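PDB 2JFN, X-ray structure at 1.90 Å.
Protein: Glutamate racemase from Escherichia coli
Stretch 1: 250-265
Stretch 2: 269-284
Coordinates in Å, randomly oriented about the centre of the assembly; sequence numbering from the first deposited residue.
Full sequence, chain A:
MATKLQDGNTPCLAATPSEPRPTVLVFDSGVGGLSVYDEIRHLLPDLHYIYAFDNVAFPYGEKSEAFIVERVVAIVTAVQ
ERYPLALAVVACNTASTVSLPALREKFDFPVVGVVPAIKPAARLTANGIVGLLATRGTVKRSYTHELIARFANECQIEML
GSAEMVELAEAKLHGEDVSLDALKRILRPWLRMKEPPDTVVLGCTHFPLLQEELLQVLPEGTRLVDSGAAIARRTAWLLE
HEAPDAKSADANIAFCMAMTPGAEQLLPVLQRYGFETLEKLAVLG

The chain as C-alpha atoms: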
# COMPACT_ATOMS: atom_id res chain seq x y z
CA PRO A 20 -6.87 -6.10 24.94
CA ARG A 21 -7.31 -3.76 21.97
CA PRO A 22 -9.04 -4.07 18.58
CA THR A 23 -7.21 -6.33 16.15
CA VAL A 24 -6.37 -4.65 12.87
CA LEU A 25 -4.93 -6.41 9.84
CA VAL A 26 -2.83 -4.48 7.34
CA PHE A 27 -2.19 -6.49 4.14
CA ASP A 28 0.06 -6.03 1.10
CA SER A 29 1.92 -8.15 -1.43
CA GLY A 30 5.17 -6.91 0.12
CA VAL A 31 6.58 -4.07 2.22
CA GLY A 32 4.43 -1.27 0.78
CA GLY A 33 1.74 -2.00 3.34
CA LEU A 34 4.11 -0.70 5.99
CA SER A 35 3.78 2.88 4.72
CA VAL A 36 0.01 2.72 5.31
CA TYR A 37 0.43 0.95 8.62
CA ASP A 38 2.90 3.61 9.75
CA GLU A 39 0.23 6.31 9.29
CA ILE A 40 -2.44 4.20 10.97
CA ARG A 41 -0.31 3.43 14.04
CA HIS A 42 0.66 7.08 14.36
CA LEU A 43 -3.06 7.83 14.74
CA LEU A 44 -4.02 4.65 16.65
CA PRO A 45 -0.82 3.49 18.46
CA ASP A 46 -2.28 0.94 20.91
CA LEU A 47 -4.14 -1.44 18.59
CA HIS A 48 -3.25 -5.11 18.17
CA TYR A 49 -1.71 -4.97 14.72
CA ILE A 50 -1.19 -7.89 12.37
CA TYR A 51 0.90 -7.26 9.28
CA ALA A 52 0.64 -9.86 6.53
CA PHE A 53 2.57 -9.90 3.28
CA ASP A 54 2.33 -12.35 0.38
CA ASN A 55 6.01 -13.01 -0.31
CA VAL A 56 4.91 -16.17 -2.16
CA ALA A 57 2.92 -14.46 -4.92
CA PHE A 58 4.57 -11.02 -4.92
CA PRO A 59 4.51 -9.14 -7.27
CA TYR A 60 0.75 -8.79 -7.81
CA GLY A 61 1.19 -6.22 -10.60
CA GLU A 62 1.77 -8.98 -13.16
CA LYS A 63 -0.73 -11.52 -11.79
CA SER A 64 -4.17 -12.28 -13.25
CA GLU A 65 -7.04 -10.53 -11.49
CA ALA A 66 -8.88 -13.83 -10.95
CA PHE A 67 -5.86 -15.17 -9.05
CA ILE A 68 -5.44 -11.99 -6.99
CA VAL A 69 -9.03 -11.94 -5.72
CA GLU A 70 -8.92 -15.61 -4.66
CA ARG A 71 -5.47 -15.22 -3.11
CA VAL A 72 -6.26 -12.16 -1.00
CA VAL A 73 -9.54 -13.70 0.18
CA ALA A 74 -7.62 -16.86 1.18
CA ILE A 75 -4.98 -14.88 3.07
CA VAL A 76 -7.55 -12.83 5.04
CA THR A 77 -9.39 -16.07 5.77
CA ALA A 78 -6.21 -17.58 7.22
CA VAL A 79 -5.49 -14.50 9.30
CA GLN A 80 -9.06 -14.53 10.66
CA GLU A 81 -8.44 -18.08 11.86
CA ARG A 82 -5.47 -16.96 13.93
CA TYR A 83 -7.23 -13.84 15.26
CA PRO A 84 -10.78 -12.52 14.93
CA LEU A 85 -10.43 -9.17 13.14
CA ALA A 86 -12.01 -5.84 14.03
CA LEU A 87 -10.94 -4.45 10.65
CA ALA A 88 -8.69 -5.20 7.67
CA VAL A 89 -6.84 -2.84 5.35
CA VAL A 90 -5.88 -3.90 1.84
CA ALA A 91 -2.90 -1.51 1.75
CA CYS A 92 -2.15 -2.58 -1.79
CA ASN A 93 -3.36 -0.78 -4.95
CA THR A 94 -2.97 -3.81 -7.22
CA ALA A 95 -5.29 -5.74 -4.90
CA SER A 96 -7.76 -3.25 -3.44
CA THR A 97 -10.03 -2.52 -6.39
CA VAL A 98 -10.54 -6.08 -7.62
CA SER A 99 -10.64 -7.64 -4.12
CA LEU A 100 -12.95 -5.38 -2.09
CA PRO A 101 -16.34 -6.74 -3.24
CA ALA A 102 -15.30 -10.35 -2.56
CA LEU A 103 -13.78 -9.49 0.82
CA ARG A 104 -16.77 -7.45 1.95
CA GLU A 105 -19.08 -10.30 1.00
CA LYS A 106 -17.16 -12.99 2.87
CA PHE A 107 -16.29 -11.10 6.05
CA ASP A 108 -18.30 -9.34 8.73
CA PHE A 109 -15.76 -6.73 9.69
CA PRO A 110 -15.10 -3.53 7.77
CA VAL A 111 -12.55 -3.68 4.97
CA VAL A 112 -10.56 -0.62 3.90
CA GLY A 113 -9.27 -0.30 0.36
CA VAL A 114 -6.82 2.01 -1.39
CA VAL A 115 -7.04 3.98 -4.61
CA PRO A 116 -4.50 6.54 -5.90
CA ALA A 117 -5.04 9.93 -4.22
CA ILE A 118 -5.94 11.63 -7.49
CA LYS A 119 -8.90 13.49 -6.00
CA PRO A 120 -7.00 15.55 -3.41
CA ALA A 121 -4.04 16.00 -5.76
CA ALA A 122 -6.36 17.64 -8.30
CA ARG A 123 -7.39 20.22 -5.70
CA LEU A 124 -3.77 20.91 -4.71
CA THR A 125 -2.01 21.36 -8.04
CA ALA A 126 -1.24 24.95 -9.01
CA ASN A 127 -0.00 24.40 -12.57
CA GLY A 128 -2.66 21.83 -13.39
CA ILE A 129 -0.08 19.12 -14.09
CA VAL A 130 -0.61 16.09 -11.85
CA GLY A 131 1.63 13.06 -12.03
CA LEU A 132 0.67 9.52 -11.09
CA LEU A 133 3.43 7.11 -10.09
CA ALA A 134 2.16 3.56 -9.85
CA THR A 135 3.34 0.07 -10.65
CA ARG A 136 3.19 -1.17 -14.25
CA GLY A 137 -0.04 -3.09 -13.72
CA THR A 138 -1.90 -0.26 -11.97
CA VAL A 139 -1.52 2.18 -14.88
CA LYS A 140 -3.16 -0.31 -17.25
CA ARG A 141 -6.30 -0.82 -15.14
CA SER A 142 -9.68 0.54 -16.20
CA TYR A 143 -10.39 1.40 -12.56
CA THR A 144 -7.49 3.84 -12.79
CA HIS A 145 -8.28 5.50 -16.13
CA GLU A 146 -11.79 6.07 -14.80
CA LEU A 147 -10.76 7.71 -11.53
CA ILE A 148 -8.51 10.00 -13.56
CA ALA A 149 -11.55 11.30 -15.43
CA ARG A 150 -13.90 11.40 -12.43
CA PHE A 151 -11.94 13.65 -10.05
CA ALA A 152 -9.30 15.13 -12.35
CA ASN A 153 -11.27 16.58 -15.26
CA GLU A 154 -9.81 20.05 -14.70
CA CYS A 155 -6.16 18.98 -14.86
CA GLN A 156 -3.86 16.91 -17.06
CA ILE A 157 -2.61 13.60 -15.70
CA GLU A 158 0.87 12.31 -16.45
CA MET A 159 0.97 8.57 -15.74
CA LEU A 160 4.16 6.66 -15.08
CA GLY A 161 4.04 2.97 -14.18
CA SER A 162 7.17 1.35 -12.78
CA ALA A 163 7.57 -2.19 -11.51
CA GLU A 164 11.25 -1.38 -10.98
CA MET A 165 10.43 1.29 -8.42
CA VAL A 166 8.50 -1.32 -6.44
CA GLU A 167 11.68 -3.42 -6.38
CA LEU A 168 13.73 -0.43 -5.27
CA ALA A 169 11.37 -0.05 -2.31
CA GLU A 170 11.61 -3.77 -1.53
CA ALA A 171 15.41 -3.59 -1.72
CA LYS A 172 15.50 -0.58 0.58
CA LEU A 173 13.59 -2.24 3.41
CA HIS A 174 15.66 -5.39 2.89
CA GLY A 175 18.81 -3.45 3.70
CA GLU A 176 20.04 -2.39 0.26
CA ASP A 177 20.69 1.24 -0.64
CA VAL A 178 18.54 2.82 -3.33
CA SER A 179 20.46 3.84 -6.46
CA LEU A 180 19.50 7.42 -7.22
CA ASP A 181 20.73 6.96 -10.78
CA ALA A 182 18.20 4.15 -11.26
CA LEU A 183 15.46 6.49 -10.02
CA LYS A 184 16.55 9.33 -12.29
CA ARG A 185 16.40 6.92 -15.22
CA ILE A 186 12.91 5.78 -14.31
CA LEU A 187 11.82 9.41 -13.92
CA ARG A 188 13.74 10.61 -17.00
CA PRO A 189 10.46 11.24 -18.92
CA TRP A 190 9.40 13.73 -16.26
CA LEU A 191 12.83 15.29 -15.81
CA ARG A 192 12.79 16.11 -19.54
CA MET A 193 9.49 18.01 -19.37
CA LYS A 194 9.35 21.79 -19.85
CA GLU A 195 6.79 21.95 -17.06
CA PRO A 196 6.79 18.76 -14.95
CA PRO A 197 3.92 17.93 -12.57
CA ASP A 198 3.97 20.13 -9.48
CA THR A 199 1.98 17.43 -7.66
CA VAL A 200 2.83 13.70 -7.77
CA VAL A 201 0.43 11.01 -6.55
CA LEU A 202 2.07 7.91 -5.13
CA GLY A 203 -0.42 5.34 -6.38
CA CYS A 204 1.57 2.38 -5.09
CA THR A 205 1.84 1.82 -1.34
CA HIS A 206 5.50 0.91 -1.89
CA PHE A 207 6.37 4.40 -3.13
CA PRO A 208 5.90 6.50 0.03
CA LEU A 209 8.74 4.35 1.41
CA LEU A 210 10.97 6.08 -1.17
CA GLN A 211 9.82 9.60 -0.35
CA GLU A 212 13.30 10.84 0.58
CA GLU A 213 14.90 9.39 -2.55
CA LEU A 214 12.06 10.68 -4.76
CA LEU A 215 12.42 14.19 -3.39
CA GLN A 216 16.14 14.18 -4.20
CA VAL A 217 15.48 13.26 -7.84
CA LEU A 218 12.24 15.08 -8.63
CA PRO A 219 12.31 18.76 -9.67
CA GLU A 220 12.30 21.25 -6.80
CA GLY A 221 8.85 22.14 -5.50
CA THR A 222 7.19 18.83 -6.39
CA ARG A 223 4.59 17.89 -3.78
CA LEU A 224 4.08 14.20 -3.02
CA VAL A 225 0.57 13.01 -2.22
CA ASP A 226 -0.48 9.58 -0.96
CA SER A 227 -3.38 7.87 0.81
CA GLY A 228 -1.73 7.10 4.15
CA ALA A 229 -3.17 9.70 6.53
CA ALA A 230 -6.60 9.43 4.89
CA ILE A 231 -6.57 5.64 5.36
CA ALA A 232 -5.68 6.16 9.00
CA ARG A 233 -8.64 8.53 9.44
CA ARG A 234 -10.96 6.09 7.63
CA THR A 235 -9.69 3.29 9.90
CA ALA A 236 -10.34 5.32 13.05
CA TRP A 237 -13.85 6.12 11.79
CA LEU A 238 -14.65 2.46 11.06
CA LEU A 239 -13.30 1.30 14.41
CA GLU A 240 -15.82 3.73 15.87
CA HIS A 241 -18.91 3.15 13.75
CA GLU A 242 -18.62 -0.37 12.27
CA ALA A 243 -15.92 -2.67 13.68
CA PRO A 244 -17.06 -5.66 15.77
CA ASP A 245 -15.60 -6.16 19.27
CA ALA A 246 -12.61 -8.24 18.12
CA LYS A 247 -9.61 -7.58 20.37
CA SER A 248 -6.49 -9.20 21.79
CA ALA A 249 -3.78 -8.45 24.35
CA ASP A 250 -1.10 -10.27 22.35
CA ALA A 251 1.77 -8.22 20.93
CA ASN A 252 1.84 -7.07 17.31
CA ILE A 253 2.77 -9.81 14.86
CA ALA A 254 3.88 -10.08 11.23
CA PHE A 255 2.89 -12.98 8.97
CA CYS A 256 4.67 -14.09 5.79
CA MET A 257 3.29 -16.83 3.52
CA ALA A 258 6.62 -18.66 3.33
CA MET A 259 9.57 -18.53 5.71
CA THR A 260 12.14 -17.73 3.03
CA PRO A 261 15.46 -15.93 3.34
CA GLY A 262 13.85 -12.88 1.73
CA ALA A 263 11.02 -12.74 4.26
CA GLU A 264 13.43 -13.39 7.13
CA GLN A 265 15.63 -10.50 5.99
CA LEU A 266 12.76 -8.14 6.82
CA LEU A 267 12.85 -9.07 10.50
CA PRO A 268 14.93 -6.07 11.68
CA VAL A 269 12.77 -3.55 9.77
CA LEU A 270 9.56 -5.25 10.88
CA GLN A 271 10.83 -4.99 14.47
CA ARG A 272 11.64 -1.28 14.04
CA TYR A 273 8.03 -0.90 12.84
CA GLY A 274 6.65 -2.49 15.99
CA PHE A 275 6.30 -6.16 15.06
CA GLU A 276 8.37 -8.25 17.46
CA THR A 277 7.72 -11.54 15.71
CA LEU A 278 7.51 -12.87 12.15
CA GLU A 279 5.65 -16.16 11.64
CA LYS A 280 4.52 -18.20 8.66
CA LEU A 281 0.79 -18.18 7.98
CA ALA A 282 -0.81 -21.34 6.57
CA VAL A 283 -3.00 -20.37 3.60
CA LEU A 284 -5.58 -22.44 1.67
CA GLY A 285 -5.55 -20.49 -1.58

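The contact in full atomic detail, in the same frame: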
# COMPACT_ATOMS: atom_id res chain seq x y z
N ASP A 250 -2.37 -9.80 22.90
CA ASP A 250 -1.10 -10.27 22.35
C ASP A 250 -0.37 -9.12 21.68
O ASP A 250 -0.98 -8.14 21.27
CB ASP A 250 -1.32 -11.40 21.34
CG ASP A 250 -1.81 -12.69 21.98
OD1 ASP A 250 -1.81 -12.77 23.23
OD2 ASP A 250 -2.18 -13.63 21.24
N ALA A 251 0.95 -9.25 21.56
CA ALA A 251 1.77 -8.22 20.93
C ALA A 251 1.57 -8.24 19.42
O ALA A 251 1.06 -9.21 18.87
CB ALA A 251 3.23 -8.44 21.27
N ASN A 252 1.97 -7.16 18.75
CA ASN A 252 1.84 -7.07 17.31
C ASN A 252 2.62 -8.19 16.64
O ASN A 252 3.69 -8.57 17.11
CB ASN A 252 2.37 -5.73 16.79
CG ASN A 252 1.65 -4.55 17.40
OD1 ASN A 252 0.46 -4.63 17.73
ND2 ASN A 252 2.35 -3.44 17.54
N ILE A 253 2.09 -8.72 15.55
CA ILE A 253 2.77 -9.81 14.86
C ILE A 253 2.74 -9.65 13.34
O ILE A 253 1.80 -9.07 12.77
CB ILE A 253 2.13 -11.16 15.25
CG1 ILE A 253 2.90 -12.32 14.63
CG2 ILE A 253 0.68 -11.20 14.82
CD1 ILE A 253 2.34 -13.68 15.00
N ALA A 254 3.79 -10.14 12.68
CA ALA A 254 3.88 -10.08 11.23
C ALA A 254 3.80 -11.50 10.69
O ALA A 254 4.39 -12.43 11.26
CB ALA A 254 5.20 -9.43 10.80
N PHE A 255 3.05 -11.68 9.61
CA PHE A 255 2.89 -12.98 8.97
C PHE A 255 3.43 -12.97 7.53
O PHE A 255 3.14 -12.05 6.76
CB PHE A 255 1.42 -13.38 8.87
CG PHE A 255 0.81 -13.84 10.16
CD1 PHE A 255 -0.37 -13.26 10.62
CD2 PHE A 255 1.37 -14.88 10.89
CE1 PHE A 255 -0.98 -13.70 11.79
CE2 PHE A 255 0.78 -15.34 12.07
CZ PHE A 255 -0.40 -14.75 12.52
N CYS A 256 4.21 -13.98 7.17
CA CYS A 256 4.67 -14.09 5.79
C CYS A 256 3.98 -15.37 5.31
O CYS A 256 3.46 -16.14 6.13
CB CYS A 256 6.20 -14.21 5.71
SG CYS A 256 6.91 -15.62 6.59
N MET A 257 3.95 -15.61 4.01
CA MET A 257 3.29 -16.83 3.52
C MET A 257 4.28 -17.98 3.36
O MET A 257 3.88 -19.13 3.18
CB MET A 257 2.56 -16.55 2.20
CG MET A 257 1.51 -15.44 2.28
SD MET A 257 0.39 -15.55 3.72
CE MET A 257 0.51 -13.87 4.38
N ALA A 258 5.56 -17.66 3.44
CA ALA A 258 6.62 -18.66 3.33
C ALA A 258 7.84 -18.13 4.06
O ALA A 258 8.25 -16.99 3.84
CB ALA A 258 6.96 -18.92 1.86
N MET A 259 8.40 -18.94 4.95
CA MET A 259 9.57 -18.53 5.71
C MET A 259 10.80 -18.70 4.83
O MET A 259 11.51 -19.70 4.93
CB MET A 259 9.68 -19.38 6.98
CG MET A 259 10.62 -18.82 8.03
SD MET A 259 10.10 -17.19 8.61
CE MET A 259 8.74 -17.60 9.67
N THR A 260 11.02 -17.72 3.96
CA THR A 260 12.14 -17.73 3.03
C THR A 260 13.22 -16.78 3.52
O THR A 260 13.01 -15.99 4.44
CB THR A 260 11.70 -17.23 1.65
OG1 THR A 260 11.34 -15.84 1.75
CG2 THR A 260 10.51 -18.02 1.14
N PRO A 261 14.41 -16.84 2.90
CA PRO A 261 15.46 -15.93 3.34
C PRO A 261 15.01 -14.48 3.13
O PRO A 261 15.27 -13.62 3.96
CB PRO A 261 16.65 -16.31 2.46
CG PRO A 261 16.44 -17.80 2.29
CD PRO A 261 14.96 -17.88 2.00
N GLY A 262 14.32 -14.23 2.02
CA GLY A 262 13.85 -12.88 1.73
C GLY A 262 12.92 -12.34 2.81
O GLY A 262 13.09 -11.22 3.27
N ALA A 263 11.95 -13.14 3.22
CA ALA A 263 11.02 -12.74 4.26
C ALA A 263 11.76 -12.54 5.58
O ALA A 263 11.51 -11.58 6.31
CB ALA A 263 9.93 -13.79 4.43
N GLU A 264 12.67 -13.45 5.89
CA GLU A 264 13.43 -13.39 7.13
C GLU A 264 14.29 -12.12 7.20
O GLU A 264 14.46 -11.54 8.27
CB GLU A 264 14.29 -14.65 7.27
CG GLU A 264 13.45 -15.92 7.30
CD GLU A 264 14.23 -17.19 6.97
OE1 GLU A 264 15.31 -17.10 6.36
OE2 GLU A 264 13.74 -18.28 7.31
N GLN A 265 14.80 -11.69 6.05
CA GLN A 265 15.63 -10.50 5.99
C GLN A 265 14.89 -9.22 6.37
O GLN A 265 15.51 -8.19 6.58
CB GLN A 265 16.25 -10.35 4.60
CG GLN A 265 17.11 -11.54 4.23
CD GLN A 265 17.79 -11.38 2.89
OE1 GLN A 265 18.42 -12.32 2.40
NE2 GLN A 265 17.69 -10.19 2.29
N VAL A 269 13.63 -4.68 10.14
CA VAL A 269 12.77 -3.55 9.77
C VAL A 269 11.39 -3.75 10.39
O VAL A 269 10.82 -2.82 10.96
CB VAL A 269 12.66 -3.41 8.24
CG1 VAL A 269 11.68 -2.30 7.86
CG2 VAL A 269 14.04 -3.08 7.67
N LEU A 270 10.85 -4.97 10.29
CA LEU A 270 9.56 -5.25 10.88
C LEU A 270 9.59 -4.92 12.38
O LEU A 270 8.63 -4.36 12.93
CB LEU A 270 9.18 -6.72 10.66
CG LEU A 270 8.80 -7.13 9.23
CD1 LEU A 270 8.64 -8.64 9.14
CD2 LEU A 270 7.51 -6.43 8.82
N GLN A 271 10.70 -5.26 13.04
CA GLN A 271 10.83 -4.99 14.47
C GLN A 271 10.88 -3.49 14.74
O GLN A 271 10.27 -3.01 15.70
CB GLN A 271 12.07 -5.71 15.02
CG GLN A 271 11.84 -7.21 15.19
CD GLN A 271 13.08 -7.98 15.62
OE1 GLN A 271 12.98 -9.09 16.16
NE2 GLN A 271 14.26 -7.41 15.38
N ARG A 272 11.58 -2.74 13.89
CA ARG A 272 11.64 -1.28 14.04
C ARG A 272 10.24 -0.69 13.87
O ARG A 272 9.92 0.34 14.46
CB ARG A 272 12.59 -0.66 13.00
CG ARG A 272 14.07 -0.70 13.39
CD ARG A 272 14.88 0.34 12.62
NE ARG A 272 15.06 0.00 11.21
CZ ARG A 272 15.83 -1.00 10.78
NH1 ARG A 272 16.50 -1.75 11.65
NH2 ARG A 272 15.93 -1.24 9.48
N TYR A 273 9.41 -1.35 13.06
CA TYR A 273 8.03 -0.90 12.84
C TYR A 273 7.08 -1.27 13.97
O TYR A 273 5.94 -0.79 14.01
CB TYR A 273 7.48 -1.45 11.52
CG TYR A 273 7.71 -0.54 10.32
CD1 TYR A 273 8.80 -0.74 9.47
CD2 TYR A 273 6.85 0.52 10.05
CE1 TYR A 273 9.02 0.10 8.38
CE2 TYR A 273 7.06 1.36 8.97
CZ TYR A 273 8.14 1.15 8.14
OH TYR A 273 8.35 1.98 7.06
N GLY A 274 7.52 -2.12 14.89
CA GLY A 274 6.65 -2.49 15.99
C GLY A 274 6.16 -3.93 16.00
O GLY A 274 5.28 -4.28 16.79
N PHE A 275 6.69 -4.76 15.11
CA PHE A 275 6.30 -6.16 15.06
C PHE A 275 7.47 -6.97 15.60
O PHE A 275 8.49 -7.11 14.93
CB PHE A 275 5.97 -6.59 13.62
CG PHE A 275 4.86 -5.81 13.00
CD1 PHE A 275 5.13 -4.70 12.19
CD2 PHE A 275 3.53 -6.14 13.24
CE1 PHE A 275 4.10 -3.94 11.64
CE2 PHE A 275 2.49 -5.39 12.70
CZ PHE A 275 2.77 -4.29 11.90
N GLU A 276 7.32 -7.48 16.81
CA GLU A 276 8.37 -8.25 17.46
C GLU A 276 8.65 -9.59 16.80
O GLU A 276 9.80 -10.03 16.74
CB GLU A 276 8.01 -8.50 18.93
CG GLU A 276 6.62 -9.10 19.12
CD GLU A 276 6.57 -10.07 20.28
OE1 GLU A 276 7.16 -9.78 21.35
OE2 GLU A 276 5.93 -11.14 20.14
N THR A 277 7.59 -10.22 16.31
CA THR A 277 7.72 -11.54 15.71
C THR A 277 7.23 -11.65 14.27
O THR A 277 6.32 -10.94 13.85
CB THR A 277 6.94 -12.57 16.57
OG1 THR A 277 7.37 -12.48 17.93
CG2 THR A 277 7.16 -13.98 16.06
N LEU A 278 7.86 -12.56 13.53
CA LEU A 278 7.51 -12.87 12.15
C LEU A 278 7.24 -14.37 12.11
O LEU A 278 8.12 -15.16 12.44
CB LEU A 278 8.66 -12.54 11.20
CG LEU A 278 8.48 -13.05 9.77
CD1 LEU A 278 7.35 -12.31 9.07
CD2 LEU A 278 9.78 -12.86 9.01
N GLU A 279 6.02 -14.75 11.73
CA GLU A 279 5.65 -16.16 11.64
C GLU A 279 5.07 -16.48 10.27
O GLU A 279 4.61 -15.59 9.54
CB GLU A 279 4.61 -16.52 12.71
CG GLU A 279 5.09 -16.45 14.15
CD GLU A 279 4.00 -16.81 15.14
OE1 GLU A 279 4.20 -16.59 16.36
OE2 GLU A 279 2.94 -17.33 14.71
N LYS A 280 5.08 -17.76 9.92
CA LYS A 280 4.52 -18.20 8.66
C LYS A 280 3.04 -18.46 8.85
O LYS A 280 2.63 -19.07 9.84
CB LYS A 280 5.19 -19.50 8.18
CG LYS A 280 4.45 -20.15 7.02
CD LYS A 280 5.19 -21.35 6.48
CE LYS A 280 4.41 -22.02 5.35
NZ LYS A 280 5.23 -23.09 4.69
N LEU A 281 2.23 -17.98 7.91
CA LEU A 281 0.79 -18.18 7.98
C LEU A 281 0.40 -19.27 6.98
O LEU A 281 0.80 -19.21 5.82
CB LEU A 281 0.06 -16.89 7.64
CG LEU A 281 -1.47 -16.97 7.67
CD1 LEU A 281 -1.95 -17.15 9.10
CD2 LEU A 281 -2.05 -15.69 7.07
N ALA A 282 -0.36 -20.25 7.44
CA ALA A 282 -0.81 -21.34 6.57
C ALA A 282 -2.03 -20.87 5.79
O ALA A 282 -3.07 -20.57 6.38
CB ALA A 282 -1.16 -22.57 7.40
N VAL A 283 -1.91 -20.82 4.46
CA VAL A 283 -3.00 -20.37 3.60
C VAL A 283 -3.58 -21.49 2.74
O VAL A 283 -2.85 -22.38 2.28
CB VAL A 283 -2.52 -19.24 2.67
CG1 VAL A 283 -3.66 -18.77 1.80
CG2 VAL A 283 -1.96 -18.10 3.50
N LEU A 284 -4.89 -21.44 2.50
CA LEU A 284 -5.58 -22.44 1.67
C LEU A 284 -6.06 -21.81 0.37
O LEU A 284 -7.24 -21.93 0.01
CB LEU A 284 -6.79 -23.02 2.41
CG LEU A 284 -6.64 -23.54 3.84
CD1 LEU A 284 -7.94 -24.21 4.26
CD2 LEU A 284 -5.49 -24.53 3.92
O HOH W 1 3.90 -11.28 18.48
O HOH W 2 1.39 -19.99 3.39
O HOH W 3 4.66 -21.75 1.98
O HOH W 4 7.86 -21.75 5.00

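What joins the two backbones? The strand holding Ala254 and Cys256 runs parallel to the one holding Leu278 and Glu279, and each alternate residue of the first bonds twice to the second. Ala254 N donates to Thr277 O (2.9 Å), and Ala254 O accepts from Glu279 N (2.9 Å); two residues on, Cys256 N donates to Glu279 O (2.9 Å), and Cys256 O accepts from Leu281 N (2.8 Å). Phe255 adds a CA-H...O contact, its CA 3.2 Å from Glu279 O.

How is the side of the sheet bearing Ala254 and Cys256 filled? Leu278, with chi1 t and chi2 p, brings CD1 to 4.0 Å from both Ala254 CB and Cys256 CB, while its CD2 lies 3.5 Å from Ala263 O. Ala254 CB also meets Leu270 of the helix, 3.9 Å from its CD1. Met259, t at chi1 and then p twice, folds its CE to 3.7 Å from Leu278 O.

What surrounds Phe255 on the other side? Its m rotamer presents one ring face to Leu281, whose CD1 sits 4.2 Å from the ring centroid, almost on the normal. Ile253, extended with both chi angles t, reaches Glu279, Ile253 CD1 to Glu279 CD 3.5 Å; Glu279 OE2 is hydrogen-bonded elsewhere in the structure. Beyond the strand, Met257 starts away from stretch 2 but bends back through two m angles, setting SD 3.5 Å from Val283 CG2.

How are the ends secured? Asn252, chi1 m, donates from ND2 to Gly274 O (3.1 Å). Gly274 closes the helix in a Schellman motif at positive phi, where a CB would jam against the preceding carbonyl. At the other end, the all-t Lys280 extends NZ to two waters, one reaching Met257 O and the other Met259 N.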